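Local coordinates for protein Pre-mRNA-splicing factor 38 (Chaetomium thermophilum, PDB 5F5T) that is probably required for pre-mRNA splicing as a PRP38-family component of the spliceosome, at residues P26-G31 and R128-D133; E44-S49 and Q83-F88; R67-V72 and E114-L119. One frame throughout, in Å; residues are numbered along the deposited sequence.

Contact 1 (P26-G31 and R128-D133)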
loop_
_atom_site.group_PDB
_atom_site.type_symbol
_atom_site.label_atom_id
_atom_site.label_comp_id
_atom_site.label_asym_id
_atom_site.label_seq_id
_atom_site.Cartn_x
_atom_site.Cartn_y
_atom_site.Cartn_z
ATOM N N PRO A 26 -0.164 -18.453 15.340
ATOM C CA PRO A 26 1.128 -17.772 15.216
ATOM C C PRO A 26 0.932 -16.358 14.682
ATOM O O PRO A 26 0.138 -16.163 13.762
ATOM C CB PRO A 26 1.894 -18.646 14.224
ATOM C CG PRO A 26 0.836 -19.326 13.427
ATOM C CD PRO A 26 -0.312 -19.549 14.367
ATOM N N LEU A 27 1.652 -15.390 15.238
ATOM C CA LEU A 27 1.424 -13.992 14.892
ATOM C C LEU A 27 2.150 -13.591 13.607
ATOM O O LEU A 27 3.105 -14.246 13.186
ATOM C CB LEU A 27 1.851 -13.083 16.046
ATOM C CG LEU A 27 0.739 -12.592 16.977
ATOM C CD1 LEU A 27 -0.123 -13.749 17.459
ATOM C CD2 LEU A 27 1.325 -11.838 18.164
ATOM N N ALA A 28 1.672 -12.521 12.981
ATOM C CA ALA A 28 2.342 -11.938 11.826
ATOM C C ALA A 28 3.626 -11.247 12.278
ATOM O O ALA A 28 3.745 -10.869 13.444
ATOM C CB ALA A 28 1.420 -10.959 11.117
ATOM N N PRO A 29 4.604 -11.098 11.366
ATOM C CA PRO A 29 5.887 -10.472 11.717
ATOM C C PRO A 29 5.755 -9.070 12.325
ATOM O O PRO A 29 6.663 -8.635 13.031
ATOM C CB PRO A 29 6.624 -10.401 10.376
ATOM C CG PRO A 29 6.017 -11.457 9.534
ATOM C CD PRO A 29 4.621 -11.699 10.020
ATOM N N ASN A 30 4.644 -8.383 12.064
ATOM C CA ASN A 30 4.395 -7.077 12.674
ATOM C C ASN A 30 3.728 -7.202 14.046
ATOM O O ASN A 30 3.368 -6.202 14.667
ATOM C CB ASN A 30 3.540 -6.199 11.751
ATOM C CG ASN A 30 2.168 -6.788 11.480
ATOM O OD1 ASN A 30 1.835 -7.872 11.958
ATOM N ND2 ASN A 30 1.358 -6.063 10.716
ATOM N N GLY A 31 3.537 -8.438 14.494
ATOM C CA GLY A 31 2.962 -8.705 15.799
ATOM C C GLY A 31 1.446 -8.700 15.836
ATOM O O GLY A 31 0.850 -8.648 16.909
ATOM N N ARG A 128 1.958 -5.289 3.218
ATOM C CA ARG A 128 1.517 -4.107 3.953
ATOM C C ARG A 128 0.699 -4.515 5.176
ATOM O O ARG A 128 0.773 -3.882 6.232
ATOM C CB ARG A 128 0.698 -3.179 3.052
ATOM C CG ARG A 128 0.042 -2.023 3.793
ATOM C CD ARG A 128 1.102 -1.031 4.254
ATOM N NE ARG A 128 0.544 0.117 4.964
ATOM C CZ ARG A 128 0.099 0.091 6.216
ATOM N NH1 ARG A 128 0.133 -1.033 6.917
ATOM N NH2 ARG A 128 -0.389 1.191 6.766
ATOM N N LEU A 129 -0.085 -5.574 5.020
ATOM C CA LEU A 129 -0.900 -6.089 6.112
ATOM C C LEU A 129 -0.092 -6.739 7.236
ATOM O O LEU A 129 -0.428 -6.578 8.408
ATOM C CB LEU A 129 -1.918 -7.097 5.577
ATOM C CG LEU A 129 -3.005 -6.531 4.663
ATOM C CD1 LEU A 129 -3.927 -7.644 4.185
ATOM C CD2 LEU A 129 -3.788 -5.433 5.364
ATOM N N THR A 130 0.960 -7.479 6.886
ATOM C CA THR A 130 1.597 -8.377 7.856
ATOM C C THR A 130 3.036 -8.064 8.271
ATOM O O THR A 130 3.588 -8.754 9.127
ATOM C CB THR A 130 1.605 -9.822 7.320
ATOM O OG1 THR A 130 2.433 -9.890 6.151
ATOM C CG2 THR A 130 0.197 -10.270 6.973
ATOM N N ARG A 131 3.641 -7.033 7.693
ATOM C CA ARG A 131 5.076 -6.813 7.874
ATOM C C ARG A 131 5.375 -5.525 8.628
ATOM O O ARG A 131 4.602 -4.579 8.560
ATOM C CB ARG A 131 5.786 -6.784 6.517
ATOM C CG ARG A 131 6.664 -7.990 6.247
ATOM C CD ARG A 131 5.828 -9.245 6.186
ATOM N NE ARG A 131 6.638 -10.448 6.032
ATOM C CZ ARG A 131 6.135 -11.677 6.019
ATOM N NH1 ARG A 131 4.827 -11.855 6.150
ATOM N NH2 ARG A 131 6.935 -12.726 5.873
ATOM N N PRO A 132 6.496 -5.495 9.370
ATOM C CA PRO A 132 6.922 -4.292 10.098
ATOM C C PRO A 132 7.132 -3.101 9.158
ATOM O O PRO A 132 7.450 -3.298 7.981
ATOM C CB PRO A 132 8.243 -4.724 10.740
ATOM C CG PRO A 132 8.108 -6.205 10.883
ATOM C CD PRO A 132 7.384 -6.638 9.644
ATOM N N ASP A 133 6.957 -1.887 9.676
ATOM C CA ASP A 133 6.863 -0.706 8.823
ATOM C C ASP A 133 8.117 -0.441 7.989
ATOM O O ASP A 133 8.018 -0.174 6.787
ATOM C CB ASP A 133 6.540 0.532 9.673
ATOM C CG ASP A 133 7.407 0.639 10.913
ATOM O OD1 ASP A 133 8.405 -0.105 11.008
ATOM O OD2 ASP A 133 7.091 1.470 11.793
#
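Pro-29 lies over the guanidinium of Arg-131, its CG above the centre of the flat group and 3.5 Å from Arg-131 CZ. The two side chains cross obliquely, and the tip of the proline ring rests on one guanidinium face. The edge of the same group is used differently: Arg-131 NH1 donates in plane to Thr-130 OG1 (3.1 Å, angle at the hydrogen 159°), and Arg-131 NH2 forms a salt bridge with Asp-102. With edge and end held in this way, the guanidinium is probably limited in its rotation beneath the proline. Thr-130 OG1 is also bonded to Tyr-126 O, one turn back in the helix. On the buried side Ala-28 CB meets Thr-130 CB at 4.0 Å. The loop here is a type I beta turn from Ala-28 to Gly-31, closed by Gly-31 N to Ala-28 O, and it covers the C-terminal end of helix 117-130, where the last carbonyls have no following turn of helix to serve them. Asn-30 N takes up one of them, bonding to Thr-130 O at 3.1 Å from above the carbonyl plane. The Asn-30 side chain reaches the carbonyl before it: CG sits between the backbone N and the carbonyl carbon (chi1 62°), and ND2 makes a weak bond of 3.0 Å to Leu-129 O. Its other amide atom, OD1, accepts from Leu-32 N, so the carboxamide ties the turn both to the helix end and to its own continuation. The outer side is more open to solvent and held by van der Waals contact alone. There Pro-29 CB and Pro-132 CD meet at 3.9 Å, and Pro-132 CG lies 3.6 Å from Pro-29 O. Pro-132 takes the N-cap position of helix 133-140.

Contact 2 (E44-S49 and Q83-F88)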
loop_
_atom_site.group_PDB
_atom_site.type_symbol
_atom_site.label_atom_id
_atom_site.label_comp_id
_atom_site.label_asym_id
_atom_site.label_seq_id
_atom_site.Cartn_x
_atom_site.Cartn_y
_atom_site.Cartn_z
ATOM N N GLU A 44 -16.808 -12.229 7.270
ATOM C CA GLU A 44 -18.098 -12.862 7.036
ATOM C C GLU A 44 -18.458 -12.792 5.560
ATOM O O GLU A 44 -18.805 -13.806 4.956
ATOM C CB GLU A 44 -19.193 -12.196 7.874
ATOM C CG GLU A 44 -18.983 -12.285 9.375
ATOM C CD GLU A 44 -19.960 -11.419 10.148
ATOM O OE1 GLU A 44 -20.974 -10.990 9.555
ATOM O OE2 GLU A 44 -19.717 -11.166 11.347
ATOM N N ARG A 45 -18.372 -11.596 4.982
ATOM C CA ARG A 45 -18.711 -11.409 3.572
ATOM C C ARG A 45 -17.889 -12.333 2.680
ATOM O O ARG A 45 -18.400 -12.882 1.701
ATOM C CB ARG A 45 -18.489 -9.955 3.143
ATOM C CG ARG A 45 -19.272 -8.926 3.943
ATOM C CD ARG A 45 -20.753 -9.243 3.964
ATOM N NE ARG A 45 -21.303 -9.325 2.615
ATOM C CZ ARG A 45 -22.278 -10.151 2.250
ATOM N NH1 ARG A 45 -22.820 -10.974 3.136
ATOM N NH2 ARG A 45 -22.710 -10.151 0.996
ATOM N N ILE A 46 -16.619 -12.512 3.034
ATOM C CA ILE A 46 -15.731 -13.391 2.281
ATOM C C ILE A 46 -16.068 -14.870 2.413
ATOM O O ILE A 46 -16.257 -15.552 1.410
ATOM C CB ILE A 46 -14.264 -13.196 2.705
ATOM C CG1 ILE A 46 -13.775 -11.813 2.292
ATOM C CG2 ILE A 46 -13.372 -14.244 2.068
ATOM C CD1 ILE A 46 -12.363 -11.563 2.688
ATOM N N VAL A 47 -16.160 -15.367 3.644
ATOM C CA VAL A 47 -16.319 -16.807 3.846
ATOM C C VAL A 47 -17.676 -17.295 3.344
ATOM O O VAL A 47 -17.829 -18.460 2.972
ATOM C CB VAL A 47 -16.142 -17.205 5.330
ATOM C CG1 VAL A 47 -14.726 -16.882 5.794
ATOM C CG2 VAL A 47 -17.172 -16.515 6.213
ATOM N N GLU A 48 -18.662 -16.406 3.360
ATOM C CA GLU A 48 -19.980 -16.689 2.804
ATOM C C GLU A 48 -20.000 -16.627 1.272
ATOM O O GLU A 48 -20.897 -17.174 0.635
ATOM C CB GLU A 48 -21.008 -15.728 3.405
ATOM C CG GLU A 48 -21.310 -16.029 4.871
ATOM C CD GLU A 48 -21.922 -14.855 5.609
ATOM O OE1 GLU A 48 -21.936 -13.737 5.052
ATOM O OE2 GLU A 48 -22.388 -15.051 6.752
ATOM N N SER A 49 -19.019 -15.939 0.690
ATOM C CA SER A 49 -19.006 -15.672 -0.749
ATOM C C SER A 49 -18.840 -16.941 -1.574
ATOM O O SER A 49 -18.217 -17.911 -1.138
ATOM C CB SER A 49 -17.890 -14.692 -1.118
ATOM O OG SER A 49 -16.625 -15.332 -1.091
ATOM N N GLN A 83 -22.620 -6.381 -1.324
ATOM C CA GLN A 83 -21.371 -6.403 -0.566
ATOM C C GLN A 83 -20.487 -7.582 -0.955
ATOM O O GLN A 83 -20.016 -8.324 -0.093
ATOM C CB GLN A 83 -21.657 -6.444 0.938
ATOM C CG GLN A 83 -22.287 -5.186 1.500
ATOM C CD GLN A 83 -21.354 -3.994 1.449
ATOM O OE1 GLN A 83 -21.162 -3.379 0.399
ATOM N NE2 GLN A 83 -20.756 -3.666 2.589
ATOM N N LYS A 84 -20.282 -7.770 -2.253
ATOM C CA LYS A 84 -19.444 -8.866 -2.722
ATOM C C LYS A 84 -17.967 -8.524 -2.598
ATOM O O LYS A 84 -17.524 -7.481 -3.082
ATOM C CB LYS A 84 -19.770 -9.237 -4.165
ATOM C CG LYS A 84 -18.923 -10.390 -4.671
ATOM C CD LYS A 84 -19.596 -11.144 -5.802
ATOM C CE LYS A 84 -19.692 -10.304 -7.049
ATOM N NZ LYS A 84 -20.058 -11.136 -8.228
ATOM N N PRO A 85 -17.198 -9.401 -1.939
ATOM C CA PRO A 85 -15.751 -9.213 -1.846
ATOM C C PRO A 85 -15.084 -9.670 -3.131
ATOM O O PRO A 85 -15.485 -10.688 -3.694
ATOM C CB PRO A 85 -15.354 -10.105 -0.673
ATOM C CG PRO A 85 -16.368 -11.196 -0.688
ATOM C CD PRO A 85 -17.652 -10.585 -1.189
ATOM N N SER A 86 -14.083 -8.930 -3.591
ATOM C CA SER A 86 -13.404 -9.283 -4.828
ATOM C C SER A 86 -12.623 -10.569 -4.631
ATOM O O SER A 86 -12.232 -10.889 -3.506
ATOM C CB SER A 86 -12.462 -8.168 -5.270
ATOM O OG SER A 86 -11.385 -8.036 -4.359
ATOM N N PRO A 87 -12.400 -11.317 -5.720
ATOM C CA PRO A 87 -11.522 -12.485 -5.642
ATOM C C PRO A 87 -10.163 -12.102 -5.064
ATOM O O PRO A 87 -9.562 -12.870 -4.318
ATOM C CB PRO A 87 -11.402 -12.918 -7.103
ATOM C CG PRO A 87 -12.722 -12.516 -7.697
ATOM C CD PRO A 87 -13.003 -11.175 -7.060
ATOM N N PHE A 88 -9.713 -10.895 -5.389
ATOM C CA PHE A 88 -8.464 -10.357 -4.869
ATOM C C PHE A 88 -8.464 -10.329 -3.341
ATOM O O PHE A 88 -7.523 -10.811 -2.697
ATOM C CB PHE A 88 -8.236 -8.960 -5.446
ATOM C CG PHE A 88 -6.978 -8.296 -4.970
ATOM C CD1 PHE A 88 -5.767 -8.562 -5.581
ATOM C CD2 PHE A 88 -7.016 -7.359 -3.949
ATOM C CE1 PHE A 88 -4.612 -7.939 -5.158
ATOM C CE2 PHE A 88 -5.862 -6.731 -3.524
ATOM C CZ PHE A 88 -4.658 -7.022 -4.129
#
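Gln-83 O is gripped by two nitrogens of Arg-45: NE donates to it at 3.2 Å with an angle at the hydrogen of 152°, and NH2 adds a weak bond of 3.4 Å. The oxygen lies at the edge of the guanidinium, near its plane, while the donor NE is tilted 27° from the carbonyl plane. The arginine chain is bent at chi2 and again at chi3 (-57°), the second bend turning NE back toward the carbonyl. Gln-83 CB lies close beside NE as well. The remaining nitrogen, Arg-45 NH1, forms a salt bridge with Glu-48 OE1 at 3.5 Å, one turn on in the same helix, and NH2 has a further weak bond to Thr-82 O. An alanine in place of Arg-45 would probably leave Gln-83 O without these donors and Glu-48 without its charged mate, freeing the Gln-83 backbone to shift. The contact sets the last turns of helix 40-48 against the small antiparallel hairpin of strands 78-79 and 84-85, just where the latter leads into helix 87-98. Pro-85 carries the apolar half. Its CG fits against the helix backbone, 3.6 Å from Arg-45 O and 3.7 Å from Ile-46 CA, and Ser-49 CB lies at the same corner of the ring. Ile-46 CG1 packs on the ring, 3.8 Å from Pro-85 CB, and the isoleucine also packs on Leu-89, Cys-90 and Phe-93 of helix 87-98. Ser-49 is the N-cap of helix 50-55: its OG caps Trp-52 N and also bonds to Ile-46 O. The same Ile-46 O accepts a second bond, from Ser-49 N at 2.9 Å.

Contact 3 (R67-V72 and E114-L119)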
loop_
_atom_site.group_PDB
_atom_site.type_symbol
_atom_site.label_atom_id
_atom_site.label_comp_id
_atom_site.label_asym_id
_atom_site.label_seq_id
_atom_site.Cartn_x
_atom_site.Cartn_y
_atom_site.Cartn_z
ATOM N N ARG A 67 -4.881 -19.276 -8.992
ATOM C CA ARG A 67 -6.132 -18.562 -8.754
ATOM C C ARG A 67 -6.024 -17.101 -9.145
ATOM O O ARG A 67 -6.972 -16.526 -9.663
ATOM C CB ARG A 67 -6.557 -18.655 -7.282
ATOM C CG ARG A 67 -6.946 -20.044 -6.799
ATOM C CD ARG A 67 -7.978 -20.693 -7.695
ATOM N NE ARG A 67 -7.582 -22.057 -8.030
ATOM C CZ ARG A 67 -8.002 -23.140 -7.388
ATOM N NH1 ARG A 67 -8.855 -23.029 -6.379
ATOM N NH2 ARG A 67 -7.577 -24.336 -7.765
ATOM N N VAL A 68 -4.883 -16.485 -8.861
ATOM C CA VAL A 68 -4.700 -15.091 -9.233
ATOM C C VAL A 68 -4.748 -14.928 -10.746
ATOM O O VAL A 68 -5.476 -14.078 -11.260
ATOM C CB VAL A 68 -3.383 -14.516 -8.692
ATOM C CG1 VAL A 68 -3.077 -13.180 -9.348
ATOM C CG2 VAL A 68 -3.462 -14.371 -7.179
ATOM N N VAL A 69 -3.997 -15.759 -11.462
ATOM C CA VAL A 69 -3.982 -15.672 -12.920
ATOM C C VAL A 69 -5.377 -15.947 -13.488
ATOM O O VAL A 69 -5.850 -15.257 -14.393
ATOM C CB VAL A 69 -2.967 -16.652 -13.530
ATOM C CG1 VAL A 69 -3.141 -16.743 -15.037
ATOM C CG2 VAL A 69 -1.551 -16.223 -13.178
ATOM N N GLU A 70 -6.029 -16.960 -12.937
ATOM C CA GLU A 70 -7.342 -17.397 -13.396
ATOM C C GLU A 70 -8.492 -16.416 -13.123
ATOM O O GLU A 70 -9.369 -16.236 -13.965
ATOM C CB GLU A 70 -7.661 -18.747 -12.750
ATOM C CG GLU A 70 -8.665 -19.600 -13.489
ATOM C CD GLU A 70 -8.733 -21.000 -12.914
ATOM O OE1 GLU A 70 -9.702 -21.726 -13.223
ATOM O OE2 GLU A 70 -7.813 -21.375 -12.150
ATOM N N HIS A 71 -8.500 -15.799 -11.946
ATOM C CA HIS A 71 -9.723 -15.183 -11.441
ATOM C C HIS A 71 -9.688 -13.694 -11.101
ATOM O O HIS A 71 -10.740 -13.057 -11.055
ATOM C CB HIS A 71 -10.180 -15.935 -10.187
ATOM C CG HIS A 71 -10.608 -17.343 -10.450
ATOM N ND1 HIS A 71 -11.706 -17.652 -11.233
ATOM C CD2 HIS A 71 -10.102 -18.523 -10.033
ATOM C CE1 HIS A 71 -11.845 -18.961 -11.288
ATOM N NE2 HIS A 71 -10.888 -19.519 -10.569
ATOM N N VAL A 72 -8.521 -13.121 -10.832
ATOM C CA VAL A 72 -8.532 -11.715 -10.442
ATOM C C VAL A 72 -8.236 -10.818 -11.643
ATOM O O VAL A 72 -7.262 -11.005 -12.381
ATOM C CB VAL A 72 -7.590 -11.421 -9.234
ATOM C CG1 VAL A 72 -7.027 -12.694 -8.662
ATOM C CG2 VAL A 72 -6.516 -10.413 -9.560
ATOM N N GLU A 114 6.698 -10.108 -11.684
ATOM C CA GLU A 114 7.230 -9.768 -12.991
ATOM C C GLU A 114 6.322 -10.365 -14.055
ATOM O O GLU A 114 5.929 -9.674 -14.996
ATOM C CB GLU A 114 8.663 -10.274 -13.159
ATOM C CG GLU A 114 9.569 -9.312 -13.909
ATOM C CD GLU A 114 9.837 -8.036 -13.127
ATOM O OE1 GLU A 114 10.600 -8.092 -12.138
ATOM O OE2 GLU A 114 9.287 -6.978 -13.498
ATOM N N LYS A 115 5.938 -11.628 -13.885
ATOM C CA LYS A 115 5.027 -12.219 -14.869
ATOM C C LYS A 115 3.565 -11.765 -14.716
ATOM O O LYS A 115 2.898 -11.452 -15.706
ATOM C CB LYS A 115 5.106 -13.749 -14.814
ATOM C CG LYS A 115 6.469 -14.312 -15.207
ATOM C CD LYS A 115 6.416 -15.815 -15.466
ATOM C CE LYS A 115 6.532 -16.617 -14.179
ATOM N NZ LYS A 115 5.924 -17.975 -14.296
ATOM N N PHE A 116 3.072 -11.730 -13.481
ATOM C CA PHE A 116 1.666 -11.403 -13.230
ATOM C C PHE A 116 1.491 -10.238 -12.266
ATOM O O PHE A 116 1.722 -10.362 -11.054
ATOM C CB PHE A 116 0.922 -12.619 -12.686
ATOM C CG PHE A 116 1.224 -13.890 -13.423
ATOM C CD1 PHE A 116 0.789 -14.081 -14.729
ATOM C CD2 PHE A 116 1.941 -14.897 -12.808
ATOM C CE1 PHE A 116 1.072 -15.261 -15.403
ATOM C CE2 PHE A 116 2.226 -16.077 -13.474
ATOM C CZ PHE A 116 1.791 -16.259 -14.773
ATOM N N LYS A 117 1.045 -9.113 -12.816
ATOM C CA LYS A 117 0.957 -7.869 -12.067
ATOM C C LYS A 117 0.008 -7.955 -10.874
ATOM O O LYS A 117 0.284 -7.370 -9.835
ATOM C CB LYS A 117 0.533 -6.717 -12.983
ATOM C CG LYS A 117 -0.680 -7.009 -13.846
ATOM C CD LYS A 117 -0.780 -6.016 -14.991
ATOM C CE LYS A 117 -2.106 -6.122 -15.698
ATOM N NZ LYS A 117 -2.261 -4.979 -16.634
ATOM N N TYR A 118 -1.119 -8.646 -11.021
ATOM C CA TYR A 118 -2.064 -8.774 -9.910
ATOM C C TYR A 118 -1.483 -9.641 -8.789
ATOM O O TYR A 118 -1.832 -9.475 -7.622
ATOM C CB TYR A 118 -3.405 -9.325 -10.399
ATOM C CG TYR A 118 -4.188 -8.285 -11.163
ATOM C CD1 TYR A 118 -4.758 -7.204 -10.505
ATOM C CD2 TYR A 118 -4.303 -8.347 -12.547
ATOM C CE1 TYR A 118 -5.449 -6.231 -11.196
ATOM C CE2 TYR A 118 -4.992 -7.370 -13.251
ATOM C CZ TYR A 118 -5.563 -6.316 -12.566
ATOM O OH TYR A 118 -6.249 -5.341 -13.251
ATOM N N LEU A 119 -0.589 -10.559 -9.139
ATOM C CA LEU A 119 0.106 -11.337 -8.120
ATOM C C LEU A 119 0.995 -10.412 -7.286
ATOM O O LEU A 119 1.087 -10.556 -6.064
ATOM C CB LEU A 119 0.940 -12.454 -8.747
ATOM C CG LEU A 119 1.658 -13.367 -7.751
ATOM C CD1 LEU A 119 0.664 -13.896 -6.718
ATOM C CD2 LEU A 119 2.331 -14.518 -8.470
#
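Val-69 and Phe-116 meet where the C-terminal part of helix 61-71 packs against the break between helices 102-115 and 117-130, in the largely helical fold of this PRP38-family protein. Phe-116 is the first residue past helix 102-115 and the N-cap of helix 117-130, so its ring leaves the chain at the bend itself. The aromatic interaction is a CH-pi contact: Val-69 CG2 stands 3.4 Å from the centroid of the Phe-116 ring and only 6° off its normal. CG2 of the valine is anti to its carbonyl carbon, beside the backbone N, which sets it over the ring. Lys-115 CB lies over the opposite face, 3.8 Å above the ring plane, so the ring is sandwiched between aliphatic carbons. Polar interactions lie around the apolar patch. Val-72 N still closes the helix on Val-68 O, while Tyr-118 sends its OH to Arg-151 N of strand 149-153. Beside it, Lys-117 NZ bonds Lys-149 O and forms a salt bridge with an acidic side chain of another protein chain, and a polar side chain of that chain packs on Tyr-118. The aliphatic contacts centre on Val-68 and Leu-119, both buried. Val-68 CG1, anti to the backbone N (chi1 167°), points into the first turn of helix 117-130; it approaches Leu-119 N at 3.6 Å, lies 4.0 Å from Tyr-118 CB, and touches Leu-119 CB. The valine and leucine side chains cross at about a right angle. Leu-91 of helix 87-98 packs on both Val-68 and Val-72, placing this patch among three helices. Val-72 and Tyr-118 slide past each other in opposite directions, with Val-72 CG2 3.4 Å from Tyr-118 CB and 3.5 Å from Tyr-118 CG.

In the fold
All three are partly buried, but in contact 1 polar bonds hold the inner part and prolines the outer, whereas in contact 3 the inner part is apolar. Contacts 1 and 3 share helix 117-130 but use its two ends, on opposite sides of the chain's centre. The C-terminal end in contact 1 calls for donors to its carbonyls; the N-terminal end in contact 3 is joined through valines and aromatic rings. Contact 2 mixes both chemistries, with an arginine on a carbonyl and a proline on a helix. It adjoins contact 3, Phe-88 CE1 lying 4.0 Å from Tyr-118 O. Contact 3 alone reaches another protein chain. Contacts 2 and 3 both nest within the loop closed by contact 1.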